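Local coordinates for sulfur carrier protein ThiS adenylyltransferase (Escherichia coli, PDB 1ZUD) that uses ATP to adenylate the C-terminal glycine carboxylate of the sulfur carrier protein ThiS, an activation step in thiamin biosynthesis, at residues Asp59-His64 and Arg81-Val86; Val31-Leu36 and Gly53-Ala58; Cys169-Trp174 and Cys240-Gly245; Thr144-Ala149 and Met159-Pro164. All coordinates share one frame; numbering follows the deposited sequence.

Contact 1. Residues Asp59-His64 and Arg81-Val86; sequences DDDDVH and RPKSQV
Lys83, in the first turn of its helix, lays an extended side chain obliquely across the loop Asp59-His64, and the tight part of this contact gathers around it. Its backbone N gives a nearly straight bond to Asp61 O (2.9 Å, 171°), the donor lying in the plane of that carbonyl. With a second bond, Val63 N to Arg81 O at 2.8 Å, it forms a single backbone bridge, the CA atoms of Asp62 and Pro82 4.2 Å apart. Along the aliphatic chain, CG of Lys83 rests on Val63 CG2 at 3.8 Å, while CD passes 3.6 Å from Asp59 OD2. The ammonium reaches no carboxylate directly: NZ donates to a water at 2.7 Å, which donates to Asp59 OD1 and Asp61 OD1, and NZ also bonds Gln71. Asp59 OD1 also accepts from Leu36 N, and OD2 takes the Asp61 N-H at 2.7 Å from above the carboxylate plane, closing an Asx turn. An alanine in place of Asp59 would remove both carboxylate oxygens and would probably loosen the Asx turn, the tie to Leu36 and the water link to Lys83. The more open side is carried by Asp62, whose OD1 lies 3.2 Å from Pro82 CA, and by Arg81, whose guanidinium bonds Gln85 and Gln89 of the helix that follows and pairs with Asp78. Asp59 and Lys83 are both ATP-binding residues, so the contact probably forms part of the nucleotide site. It lies past strand 54-58, at the start of helix 83-94, with Gln104 beyond strand 99-103 bonded to Asp61 O and Ser84 OG.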
loop_
_atom_site.group_PDB
_atom_site.type_symbol
_atom_site.label_atom_id
_atom_site.label_comp_id
_atom_site.label_asym_id
_atom_site.label_seq_id
_atom_site.Cartn_x
_atom_site.Cartn_y
_atom_site.Cartn_z
ATOM N N ASP C 59 15.267 -7.559 15.825
ATOM C CA ASP C 59 14.490 -8.772 15.533
ATOM C C ASP C 59 15.250 -9.934 16.179
ATOM O O ASP C 59 16.473 -9.910 16.230
ATOM C CB ASP C 59 14.347 -8.999 14.010
ATOM C CG ASP C 59 13.270 -10.088 13.638
ATOM O OD1 ASP C 59 12.079 -9.762 13.332
ATOM O OD2 ASP C 59 13.622 -11.293 13.651
ATOM N N ASP C 60 14.531 -10.928 16.683
ATOM C CA ASP C 60 15.208 -12.048 17.295
ATOM C C ASP C 60 15.210 -13.321 16.437
ATOM O O ASP C 60 15.629 -14.345 16.937
ATOM C CB ASP C 60 14.589 -12.365 18.655
ATOM C CG ASP C 60 13.166 -12.912 18.533
ATOM O OD1 ASP C 60 12.541 -12.811 17.440
ATOM O OD2 ASP C 60 12.666 -13.446 19.545
ATOM N N ASP C 61 14.774 -13.266 15.171
ATOM C CA ASP C 61 14.708 -14.475 14.338
ATOM C C ASP C 61 15.886 -14.655 13.382
ATOM O O ASP C 61 16.661 -13.760 13.225
ATOM C CB ASP C 61 13.444 -14.449 13.489
ATOM C CG ASP C 61 12.180 -14.652 14.314
ATOM O OD1 ASP C 61 11.250 -13.821 14.190
ATOM O OD2 ASP C 61 12.111 -15.650 15.074
ATOM N N ASP C 62 15.986 -15.839 12.772
ATOM C CA ASP C 62 16.984 -16.156 11.743
ATOM C C ASP C 62 16.152 -16.297 10.438
ATOM O O ASP C 62 14.966 -16.606 10.478
ATOM C CB ASP C 62 17.700 -17.504 12.039
ATOM C CG ASP C 62 18.722 -17.401 13.209
ATOM O OD1 ASP C 62 19.280 -16.309 13.475
ATOM O OD2 ASP C 62 18.981 -18.428 13.873
ATOM N N VAL C 63 16.756 -16.080 9.283
ATOM C CA VAL C 63 15.999 -16.220 8.055
ATOM C C VAL C 63 15.598 -17.685 7.796
ATOM O O VAL C 63 16.397 -18.611 7.972
ATOM C CB VAL C 63 16.808 -15.662 6.864
ATOM C CG1 VAL C 63 15.999 -15.826 5.569
ATOM C CG2 VAL C 63 17.184 -14.131 7.158
ATOM N N HIS C 64 14.357 -17.903 7.362
ATOM C CA HIS C 64 13.880 -19.264 7.059
ATOM C C HIS C 64 13.396 -19.201 5.633
ATOM O O HIS C 64 12.954 -18.142 5.190
ATOM C CB HIS C 64 12.732 -19.654 7.996
ATOM C CG HIS C 64 13.101 -19.598 9.448
ATOM N ND1 HIS C 64 14.128 -20.347 9.986
ATOM C CD2 HIS C 64 12.625 -18.831 10.460
ATOM C CE1 HIS C 64 14.274 -20.037 11.264
ATOM N NE2 HIS C 64 13.375 -19.119 11.574
ATOM N N ARG C 81 20.736 -17.315 8.772
ATOM C CA ARG C 81 21.504 -16.228 9.365
ATOM C C ARG C 81 20.586 -15.277 10.180
ATOM O O ARG C 81 19.380 -15.191 9.901
ATOM C CB ARG C 81 22.242 -15.512 8.244
ATOM C CG ARG C 81 23.197 -16.449 7.419
ATOM C CD ARG C 81 23.915 -15.585 6.320
ATOM N NE ARG C 81 24.618 -14.424 6.917
ATOM C CZ ARG C 81 24.805 -13.240 6.317
ATOM N NH1 ARG C 81 24.350 -13.039 5.084
ATOM N NH2 ARG C 81 25.404 -12.234 6.957
ATOM N N PRO C 82 21.132 -14.574 11.200
ATOM C CA PRO C 82 20.340 -13.643 12.055
ATOM C C PRO C 82 19.702 -12.507 11.238
ATOM O O PRO C 82 20.399 -11.826 10.510
ATOM C CB PRO C 82 21.372 -13.095 13.057
ATOM C CG PRO C 82 22.569 -14.129 12.956
ATOM C CD PRO C 82 22.580 -14.533 11.531
ATOM N N LYS C 83 18.388 -12.275 11.412
ATOM C CA LYS C 83 17.705 -11.260 10.627
ATOM C C LYS C 83 18.215 -9.844 10.754
ATOM O O LYS C 83 18.307 -9.132 9.741
ATOM C CB LYS C 83 16.190 -11.275 10.879
ATOM C CG LYS C 83 15.460 -12.311 10.051
ATOM C CD LYS C 83 13.947 -12.215 10.235
ATOM C CE LYS C 83 13.321 -13.477 9.692
ATOM N NZ LYS C 83 11.841 -13.548 9.902
ATOM N N SER C 84 18.531 -9.403 11.972
ATOM C CA SER C 84 19.004 -8.017 12.119
ATOM C C SER C 84 20.383 -7.810 11.462
ATOM O O SER C 84 20.664 -6.756 10.868
ATOM C CB SER C 84 19.000 -7.594 13.612
ATOM O OG SER C 84 20.070 -8.170 14.328
ATOM N N GLN C 85 21.228 -8.832 11.515
ATOM C CA GLN C 85 22.559 -8.730 10.904
ATOM C C GLN C 85 22.464 -8.689 9.388
ATOM O O GLN C 85 23.122 -7.865 8.734
ATOM C CB GLN C 85 23.422 -9.917 11.343
ATOM C CG GLN C 85 24.721 -10.141 10.526
ATOM C CD GLN C 85 25.443 -11.449 10.933
ATOM O OE1 GLN C 85 25.878 -12.229 10.075
ATOM N NE2 GLN C 85 25.564 -11.683 12.236
ATOM N N VAL C 86 21.686 -9.618 8.822
ATOM C CA VAL C 86 21.461 -9.698 7.380
ATOM C C VAL C 86 20.847 -8.377 6.877
ATOM O O VAL C 86 21.241 -7.851 5.839
ATOM C CB VAL C 86 20.469 -10.888 7.032
ATOM C CG1 VAL C 86 20.003 -10.801 5.595
ATOM C CG2 VAL C 86 21.150 -12.258 7.293
HETATM O O HOH W 1 10.964 -11.991 11.923
#

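Contact 2. Residues Val31-Leu36 and Gly53-Ala58; sequences VLIIGL and GTLVLA
Strands 31-34 and 54-58 run parallel, 4.8 Å apart at an angle of 18°, in a register that pairs Val31 with Leu55 and Ile34 with Ala58. Five backbone bonds alternate between them, from Val31 N to Thr54 O up to Gly35 N to Ala58 O, each lying nearly along the C=O axis. On the face of Leu32, Val56 and Ala58, Leu32 has CG anti to its backbone N (chi1 169°), which swings CD1 over the neighbouring strand to meet Val56 CG1 at 3.7 Å. The opposite face carries Val31, Ile33, Leu55 and Leu57. There Leu55 CD2 reaches Val31 CB at 3.9 Å, and Ile33 and Leu57 run alongside one another, Ile33 CD1 4.1 Å from Leu57 CD2. Leu36, already past its strand, turns back so that CD1 meets Leu57 CB at 3.8 Å, the two side chains crossing at about a right angle. Ala44, Leu47 and Ala48 of helix 40-50 cover this face, whereas Leu103 of strand 99-103 touches Val56 and Ala58. At Gly35 the phi of 109° would jam a CB against the preceding carbonyl oxygen. That glycine begins a GxGxxG sequence between strand 30-34 and helix 40-50, consistent with the nucleotide-binding turn of a Rossmann-type beta-alpha-beta unit, whose two parallel strands are joined here.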
loop_
_atom_site.group_PDB
_atom_site.type_symbol
_atom_site.label_atom_id
_atom_site.label_comp_id
_atom_site.label_asym_id
_atom_site.label_seq_id
_atom_site.Cartn_x
_atom_site.Cartn_y
_atom_site.Cartn_z
ATOM N N VAL C 31 15.111 6.270 13.682
ATOM C CA VAL C 31 13.876 5.458 13.676
ATOM C C VAL C 31 14.171 4.078 14.198
ATOM O O VAL C 31 15.205 3.452 13.846
ATOM C CB VAL C 31 13.268 5.336 12.227
ATOM C CG1 VAL C 31 12.115 4.279 12.193
ATOM C CG2 VAL C 31 12.667 6.681 11.791
ATOM N N LEU C 32 13.314 3.612 15.090
ATOM C CA LEU C 32 13.456 2.257 15.599
ATOM C C LEU C 32 12.380 1.391 14.923
ATOM O O LEU C 32 11.160 1.661 15.051
ATOM C CB LEU C 32 13.280 2.193 17.139
ATOM C CG LEU C 32 13.140 0.819 17.828
ATOM C CD1 LEU C 32 14.445 -0.056 17.718
ATOM C CD2 LEU C 32 12.766 1.068 19.275
ATOM N N ILE C 33 12.834 0.339 14.219
ATOM C CA ILE C 33 11.915 -0.613 13.583
ATOM C C ILE C 33 11.965 -1.909 14.421
ATOM O O ILE C 33 13.012 -2.593 14.524
ATOM C CB ILE C 33 12.313 -0.924 12.098
ATOM C CG1 ILE C 33 12.310 0.401 11.276
ATOM C CG2 ILE C 33 11.305 -1.984 11.492
ATOM C CD1 ILE C 33 12.963 0.283 9.837
ATOM N N ILE C 34 10.852 -2.239 15.057
ATOM C CA ILE C 34 10.812 -3.457 15.863
ATOM C C ILE C 34 10.082 -4.550 15.073
ATOM O O ILE C 34 8.889 -4.458 14.861
ATOM C CB ILE C 34 10.104 -3.186 17.182
ATOM C CG1 ILE C 34 10.775 -1.975 17.857
ATOM C CG2 ILE C 34 10.267 -4.377 18.105
ATOM C CD1 ILE C 34 10.004 -1.530 19.119
ATOM N N GLY C 35 10.823 -5.573 14.626
ATOM C CA GLY C 35 10.243 -6.625 13.805
ATOM C C GLY C 35 10.768 -6.491 12.385
ATOM O O GLY C 35 10.564 -5.490 11.742
ATOM N N LEU C 36 11.511 -7.481 11.909
ATOM C CA LEU C 36 12.062 -7.425 10.549
ATOM C C LEU C 36 11.434 -8.513 9.670
ATOM O O LEU C 36 12.135 -9.336 9.027
ATOM C CB LEU C 36 13.590 -7.577 10.600
ATOM C CG LEU C 36 14.279 -6.398 11.313
ATOM C CD1 LEU C 36 15.819 -6.639 11.499
ATOM C CD2 LEU C 36 13.991 -5.129 10.492
ATOM N N GLY C 53 18.590 9.206 8.789
ATOM C CA GLY C 53 19.968 9.142 9.289
ATOM C C GLY C 53 20.433 7.958 10.111
ATOM O O GLY C 53 21.606 7.484 9.979
ATOM N N THR C 54 19.553 7.508 11.002
ATOM C CA THR C 54 19.854 6.328 11.822
ATOM C C THR C 54 18.654 5.387 11.879
ATOM O O THR C 54 17.536 5.789 12.211
ATOM C CB THR C 54 20.230 6.698 13.273
ATOM O OG1 THR C 54 21.293 7.647 13.255
ATOM C CG2 THR C 54 20.708 5.451 14.046
ATOM N N LEU C 55 18.884 4.143 11.527
ATOM C CA LEU C 55 17.837 3.136 11.620
ATOM C C LEU C 55 18.306 2.075 12.585
ATOM O O LEU C 55 19.409 1.516 12.434
ATOM C CB LEU C 55 17.561 2.421 10.284
ATOM C CG LEU C 55 16.993 3.197 9.136
ATOM C CD1 LEU C 55 16.879 2.241 7.923
ATOM C CD2 LEU C 55 15.609 3.751 9.546
ATOM N N VAL C 56 17.471 1.779 13.567
ATOM C CA VAL C 56 17.790 0.726 14.508
ATOM C C VAL C 56 16.848 -0.427 14.139
ATOM O O VAL C 56 15.634 -0.249 14.058
ATOM C CB VAL C 56 17.630 1.264 15.985
ATOM C CG1 VAL C 56 18.076 0.198 17.005
ATOM C CG2 VAL C 56 18.585 2.484 16.190
ATOM N N LEU C 57 17.422 -1.615 13.905
ATOM C CA LEU C 57 16.678 -2.757 13.385
ATOM C C LEU C 57 16.742 -3.842 14.423
ATOM O O LEU C 57 17.787 -4.412 14.653
ATOM C CB LEU C 57 17.342 -3.192 12.051
ATOM C CG LEU C 57 17.705 -2.030 11.061
ATOM C CD1 LEU C 57 18.959 -2.339 10.218
ATOM C CD2 LEU C 57 16.521 -1.774 10.124
ATOM N N ALA C 58 15.604 -4.149 15.020
ATOM C CA ALA C 58 15.565 -5.147 16.091
ATOM C C ALA C 58 14.718 -6.355 15.675
ATOM O O ALA C 58 13.572 -6.197 15.211
ATOM C CB ALA C 58 14.964 -4.468 17.384
#

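Contact 3. Residues Cys169-Trp174 and Cys240-Gly245; sequences CYRCLW and CPVCGG. With ZN (zinc ion), chain H.
Four cysteine thiolates from two CxxC motifs hold a Cys4 zinc site, one pair from each segment. Cys169 SG and Cys172 SG bind the zinc at 2.4 and 2.3 Å, and Cys240 SG and Cys243 SG complete the shell. Cys169 and Cys243 both carry SG between backbone N and carbonyl carbon, whereas Cys240 has it anti to N (chi1 -177°). In the second shell, backbone N-H groups point at sulfur: Cys169 N donates to Cys172 SG, while Cys240 SG receives both Val242 N and Cys243 N, the latter nearly straight at 172°. Such bonds would be expected to soften the negative charge on the thiolates. Val242 packs its CB against Cys169 SG at 4.0 Å. Arg171 bends at chi2 (77°) to pass CG by Cys240 SG at 3.6 Å, and its chain meets Pro241 at about a right angle. An alanine at Arg171 would lose this cover and would probably leave Cys240 and Pro241 less well packed. Farther out, Asn136 of helix 129-141 bonds Tyr170 N, and Tyr170 and Trp174 pack on Val62 of the ThiS chain. Pro241 CD sits 3.4 Å above the guanidinium plane of Arg171, over its centre.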
loop_
_atom_site.group_PDB
_atom_site.type_symbol
_atom_site.label_atom_id
_atom_site.label_comp_id
_atom_site.label_asym_id
_atom_site.label_seq_id
_atom_site.Cartn_x
_atom_site.Cartn_y
_atom_site.Cartn_z
ATOM N N CYS C 169 -4.268 5.641 22.805
ATOM C CA CYS C 169 -3.076 4.885 22.439
ATOM C C CYS C 169 -3.530 3.494 21.970
ATOM O O CYS C 169 -4.766 3.236 21.771
ATOM C CB CYS C 169 -2.140 4.811 23.698
ATOM S SG CYS C 169 -2.763 3.708 24.964
ATOM N N TYR C 170 -2.583 2.580 21.804
ATOM C CA TYR C 170 -2.963 1.245 21.260
ATOM C C TYR C 170 -3.858 0.501 22.258
ATOM O O TYR C 170 -4.803 -0.226 21.886
ATOM C CB TYR C 170 -1.706 0.402 20.998
ATOM C CG TYR C 170 -1.950 -0.958 20.343
ATOM C CD1 TYR C 170 -1.993 -1.096 18.952
ATOM C CD2 TYR C 170 -2.040 -2.106 21.121
ATOM C CE1 TYR C 170 -2.105 -2.374 18.346
ATOM C CE2 TYR C 170 -2.149 -3.345 20.549
ATOM C CZ TYR C 170 -2.176 -3.478 19.164
ATOM O OH TYR C 170 -2.257 -4.746 18.658
ATOM N N ARG C 171 -3.553 0.708 23.537
ATOM C CA ARG C 171 -4.310 0.086 24.622
ATOM C C ARG C 171 -5.720 0.688 24.769
ATOM O O ARG C 171 -6.594 0.025 25.313
ATOM C CB ARG C 171 -3.515 0.192 25.945
ATOM C CG ARG C 171 -4.282 -0.188 27.226
ATOM C CD ARG C 171 -4.443 -1.667 27.415
ATOM N NE ARG C 171 -5.224 -1.976 28.621
ATOM C CZ ARG C 171 -6.515 -1.678 28.795
ATOM N NH1 ARG C 171 -7.237 -1.038 27.859
ATOM N NH2 ARG C 171 -7.114 -2.050 29.912
ATOM N N CYS C 172 -5.977 1.890 24.273
ATOM C CA CYS C 172 -7.368 2.423 24.351
ATOM C C CYS C 172 -8.277 1.645 23.405
ATOM O O CYS C 172 -9.471 1.453 23.653
ATOM C CB CYS C 172 -7.475 3.905 23.944
ATOM S SG CYS C 172 -6.657 5.095 25.061
ATOM N N LEU C 173 -7.704 1.203 22.290
ATOM C CA LEU C 173 -8.455 0.464 21.279
ATOM C C LEU C 173 -8.548 -1.033 21.569
ATOM O O LEU C 173 -9.585 -1.653 21.354
ATOM C CB LEU C 173 -7.763 0.676 19.907
ATOM C CG LEU C 173 -8.297 -0.100 18.705
ATOM C CD1 LEU C 173 -9.774 0.283 18.499
ATOM C CD2 LEU C 173 -7.459 0.268 17.421
ATOM N N TRP C 174 -7.411 -1.617 21.962
ATOM C CA TRP C 174 -7.282 -3.032 22.252
ATOM C C TRP C 174 -6.904 -3.254 23.717
ATOM O O TRP C 174 -5.726 -3.084 24.130
ATOM C CB TRP C 174 -6.168 -3.668 21.370
ATOM C CG TRP C 174 -6.416 -3.491 19.877
ATOM C CD1 TRP C 174 -5.596 -2.849 18.990
ATOM C CD2 TRP C 174 -7.557 -3.939 19.120
ATOM N NE1 TRP C 174 -6.158 -2.869 17.733
ATOM C CE2 TRP C 174 -7.355 -3.530 17.779
ATOM C CE3 TRP C 174 -8.727 -4.656 19.443
ATOM C CZ2 TRP C 174 -8.276 -3.802 16.758
ATOM C CZ3 TRP C 174 -9.648 -4.938 18.427
ATOM C CH2 TRP C 174 -9.415 -4.509 17.100
ATOM N N CYS C 240 -8.057 4.179 30.410
ATOM C CA CYS C 240 -6.829 3.535 29.879
ATOM C C CYS C 240 -5.684 3.536 30.898
ATOM O O CYS C 240 -5.251 4.574 31.350
ATOM C CB CYS C 240 -6.332 4.235 28.590
ATOM S SG CYS C 240 -4.862 3.350 27.909
ATOM N N PRO C 241 -5.161 2.358 31.252
ATOM C CA PRO C 241 -4.056 2.313 32.230
ATOM C C PRO C 241 -2.706 2.819 31.722
ATOM O O PRO C 241 -1.786 2.980 32.493
ATOM C CB PRO C 241 -3.989 0.848 32.626
ATOM C CG PRO C 241 -4.485 0.139 31.362
ATOM C CD PRO C 241 -5.624 1.009 30.875
ATOM N N VAL C 242 -2.601 3.088 30.425
ATOM C CA VAL C 242 -1.357 3.575 29.846
ATOM C C VAL C 242 -1.348 5.079 29.634
ATOM O O VAL C 242 -0.451 5.768 30.092
ATOM C CB VAL C 242 -1.046 2.880 28.437
ATOM C CG1 VAL C 242 0.178 3.552 27.767
ATOM C CG2 VAL C 242 -0.761 1.421 28.632
ATOM N N CYS C 243 -2.338 5.622 28.943
ATOM C CA CYS C 243 -2.318 7.053 28.668
ATOM C C CYS C 243 -3.388 7.761 29.516
ATOM O O CYS C 243 -3.597 8.954 29.367
ATOM C CB CYS C 243 -2.611 7.334 27.167
ATOM S SG CYS C 243 -4.348 6.984 26.643
ATOM N N GLY C 244 -4.050 6.983 30.362
ATOM C CA GLY C 244 -5.110 7.495 31.210
ATOM C C GLY C 244 -4.629 8.617 32.101
ATOM O O GLY C 244 -5.450 9.350 32.654
ATOM N N GLY C 245 -3.309 8.752 32.248
ATOM C CA GLY C 245 -2.757 9.812 33.084
ATOM C C GLY C 245 -2.950 9.611 34.586
ATOM O O GLY C 245 -1.970 9.806 35.350
HETATM ZN ZN ZN H . -4.647 4.651 26.086
#

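Contact 4. Residues Thr144-Ala149 and Met159-Pro164; sequences TPLITA and MVLTPP. With NA (sodium ion), chain J.
Met159, already within strand 155-161, faces Thr148 as a hydrogen-bonded antiparallel pair: its N donates to Thr148 O and its O accepts from Thr148 N, both at 3.0 Å. The two side chains run alongside each other. Thr148 puts CG2 in the crowded position between its backbone N and carbonyl carbon (chi1 of OG1 178°), and the bend at chi3 of Met159 sets CE 3.6 Å from that methyl. Thr148 OG1 turns instead to Asp124. Val160 comes next, a non-hydrogen-bonded pair with Ile147, its CG1 meeting Ile147 CG1 at 4.1 Å on the face covered by Glu204 of helix 191-210. Leu161 then restores the bonded pattern with Leu146, through two nearly straight bonds, including Leu146 N to Leu161 O at 2.8 Å. Their side chains touch lightly, Leu161 CD1 to Leu146 CD2 at 4.3 Å. Beyond the strand, Thr162 CG2 reaches Pro145 CB, and Pro163 crosses the ring of Pro145 at about a right angle, Pro163 CD 4.1 Å from Pro145 CG. Thr144, just before that proline and the strand, sends OG1 to the sodium ion at 2.4 Å, a site completed by two waters and the carbonyl oxygens of Val116, Ala117 and Ala119. The hairpin 146-152 and 155-161 is thus held here by backbone bonds and apolar contacts; its side chains add no polar bond across the pair, so the buried Thr148 hydroxyl relies on Asp124 to satisfy it.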
loop_
_atom_site.group_PDB
_atom_site.type_symbol
_atom_site.label_atom_id
_atom_site.label_comp_id
_atom_site.label_asym_id
_atom_site.label_seq_id
_atom_site.Cartn_x
_atom_site.Cartn_y
_atom_site.Cartn_z
ATOM N N THR C 144 7.067 9.166 22.725
ATOM C CA THR C 144 7.664 8.959 21.392
ATOM C C THR C 144 6.548 8.457 20.467
ATOM O O THR C 144 5.823 7.539 20.830
ATOM C CB THR C 144 8.803 7.892 21.500
ATOM O OG1 THR C 144 9.822 8.397 22.396
ATOM C CG2 THR C 144 9.415 7.542 20.119
ATOM N N PRO C 145 6.372 9.100 19.293
ATOM C CA PRO C 145 5.354 8.718 18.323
ATOM C C PRO C 145 5.494 7.246 17.967
ATOM O O PRO C 145 6.615 6.721 17.851
ATOM C CB PRO C 145 5.650 9.619 17.105
ATOM C CG PRO C 145 6.441 10.742 17.635
ATOM C CD PRO C 145 7.189 10.253 18.838
ATOM N N LEU C 146 4.368 6.588 17.756
ATOM C CA LEU C 146 4.358 5.171 17.424
ATOM C C LEU C 146 3.505 4.918 16.153
ATOM O O LEU C 146 2.339 5.343 16.052
ATOM C CB LEU C 146 3.821 4.336 18.640
ATOM C CG LEU C 146 3.529 2.837 18.414
ATOM C CD1 LEU C 146 4.812 2.105 18.036
ATOM C CD2 LEU C 146 2.940 2.197 19.655
ATOM N N ILE C 147 4.101 4.261 15.161
ATOM C CA ILE C 147 3.363 3.945 13.934
ATOM C C ILE C 147 3.240 2.451 13.945
ATOM O O ILE C 147 4.228 1.724 13.846
ATOM C CB ILE C 147 4.128 4.466 12.668
ATOM C CG1 ILE C 147 4.254 5.993 12.760
ATOM C CG2 ILE C 147 3.369 4.076 11.390
ATOM C CD1 ILE C 147 5.233 6.656 11.747
ATOM N N THR C 148 2.017 1.964 14.023
ATOM C CA THR C 148 1.836 0.537 14.129
ATOM C C THR C 148 0.985 -0.040 13.039
ATOM O O THR C 148 0.030 0.583 12.608
ATOM C CB THR C 148 1.187 0.158 15.555
ATOM O OG1 THR C 148 0.977 -1.262 15.631
ATOM C CG2 THR C 148 -0.194 0.858 15.741
ATOM N N ALA C 149 1.301 -1.254 12.618
ATOM C CA ALA C 149 0.497 -1.892 11.557
ATOM C C ALA C 149 0.493 -3.397 11.735
ATOM O O ALA C 149 1.307 -3.925 12.446
ATOM C CB ALA C 149 1.058 -1.508 10.161
ATOM N N MET C 159 -2.248 2.494 12.252
ATOM C CA MET C 159 -2.590 3.698 13.029
ATOM C C MET C 159 -1.321 4.441 13.341
ATOM O O MET C 159 -0.280 3.807 13.647
ATOM C CB MET C 159 -3.173 3.383 14.417
ATOM C CG MET C 159 -4.051 2.246 14.557
ATOM S SD MET C 159 -4.378 2.182 16.351
ATOM C CE MET C 159 -3.704 0.629 16.675
ATOM N N VAL C 160 -1.407 5.772 13.331
ATOM C CA VAL C 160 -0.282 6.649 13.725
ATOM C C VAL C 160 -0.677 7.278 15.090
ATOM O O VAL C 160 -1.689 8.017 15.176
ATOM C CB VAL C 160 -0.043 7.779 12.729
ATOM C CG1 VAL C 160 1.138 8.617 13.238
ATOM C CG2 VAL C 160 0.276 7.194 11.295
ATOM N N LEU C 161 0.070 6.969 16.147
ATOM C CA LEU C 161 -0.282 7.481 17.487
ATOM C C LEU C 161 0.819 8.411 17.931
ATOM O O LEU C 161 2.018 8.041 18.001
ATOM C CB LEU C 161 -0.417 6.334 18.477
ATOM C CG LEU C 161 -1.224 5.150 18.045
ATOM C CD1 LEU C 161 -0.892 3.949 18.947
ATOM C CD2 LEU C 161 -2.664 5.512 18.101
ATOM N N THR C 162 0.444 9.656 18.179
ATOM C CA THR C 162 1.467 10.637 18.574
ATOM C C THR C 162 1.088 11.379 19.855
ATOM O O THR C 162 -0.087 11.484 20.164
ATOM C CB THR C 162 1.650 11.736 17.486
ATOM O OG1 THR C 162 0.412 12.454 17.327
ATOM C CG2 THR C 162 2.002 11.099 16.125
ATOM N N PRO C 163 2.087 11.844 20.625
ATOM C CA PRO C 163 1.863 12.616 21.877
ATOM C C PRO C 163 1.162 13.892 21.347
ATOM O O PRO C 163 1.460 14.325 20.242
ATOM C CB PRO C 163 3.287 12.991 22.339
ATOM C CG PRO C 163 4.157 11.977 21.749
ATOM C CD PRO C 163 3.518 11.558 20.402
ATOM N N PRO C 164 0.304 14.567 22.143
ATOM C CA PRO C 164 -0.096 14.285 23.517
ATOM C C PRO C 164 -1.154 13.234 23.611
ATOM O O PRO C 164 -1.929 13.233 24.569
ATOM C CB PRO C 164 -0.559 15.657 24.030
ATOM C CG PRO C 164 -1.318 16.163 22.902
ATOM C CD PRO C 164 -0.388 15.783 21.658
HETATM NA NA NA J . 12.188 8.591 21.906
HETATM O O HOH W 2 12.157 10.942 21.365
HETATM O O HOH W 3 11.963 9.529 24.240
#

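How the contacts relate
From the N terminus, contact 2 closes first, bringing strand 54-58 beside strand 30-34 around helix 40-50. Contact 1 follows directly, closing the loop 65-80 and joining the end of strand 54-58 to the start of helix 83-94; it touches contact 2 where Asp59 OD1 probably bonds Leu36 N and Ser84 packs on Leu36. Contact 4 then closes a hairpin in the same mixed sheet, its nearest atoms about 6 Å from contact 2. Contact 3 makes the longest closure, tying helix 170-173 to the chain's last modelled residues; Tyr170 and Leu173 pack on Met159 of contact 4. The four loops lie in series, without nesting or crossing.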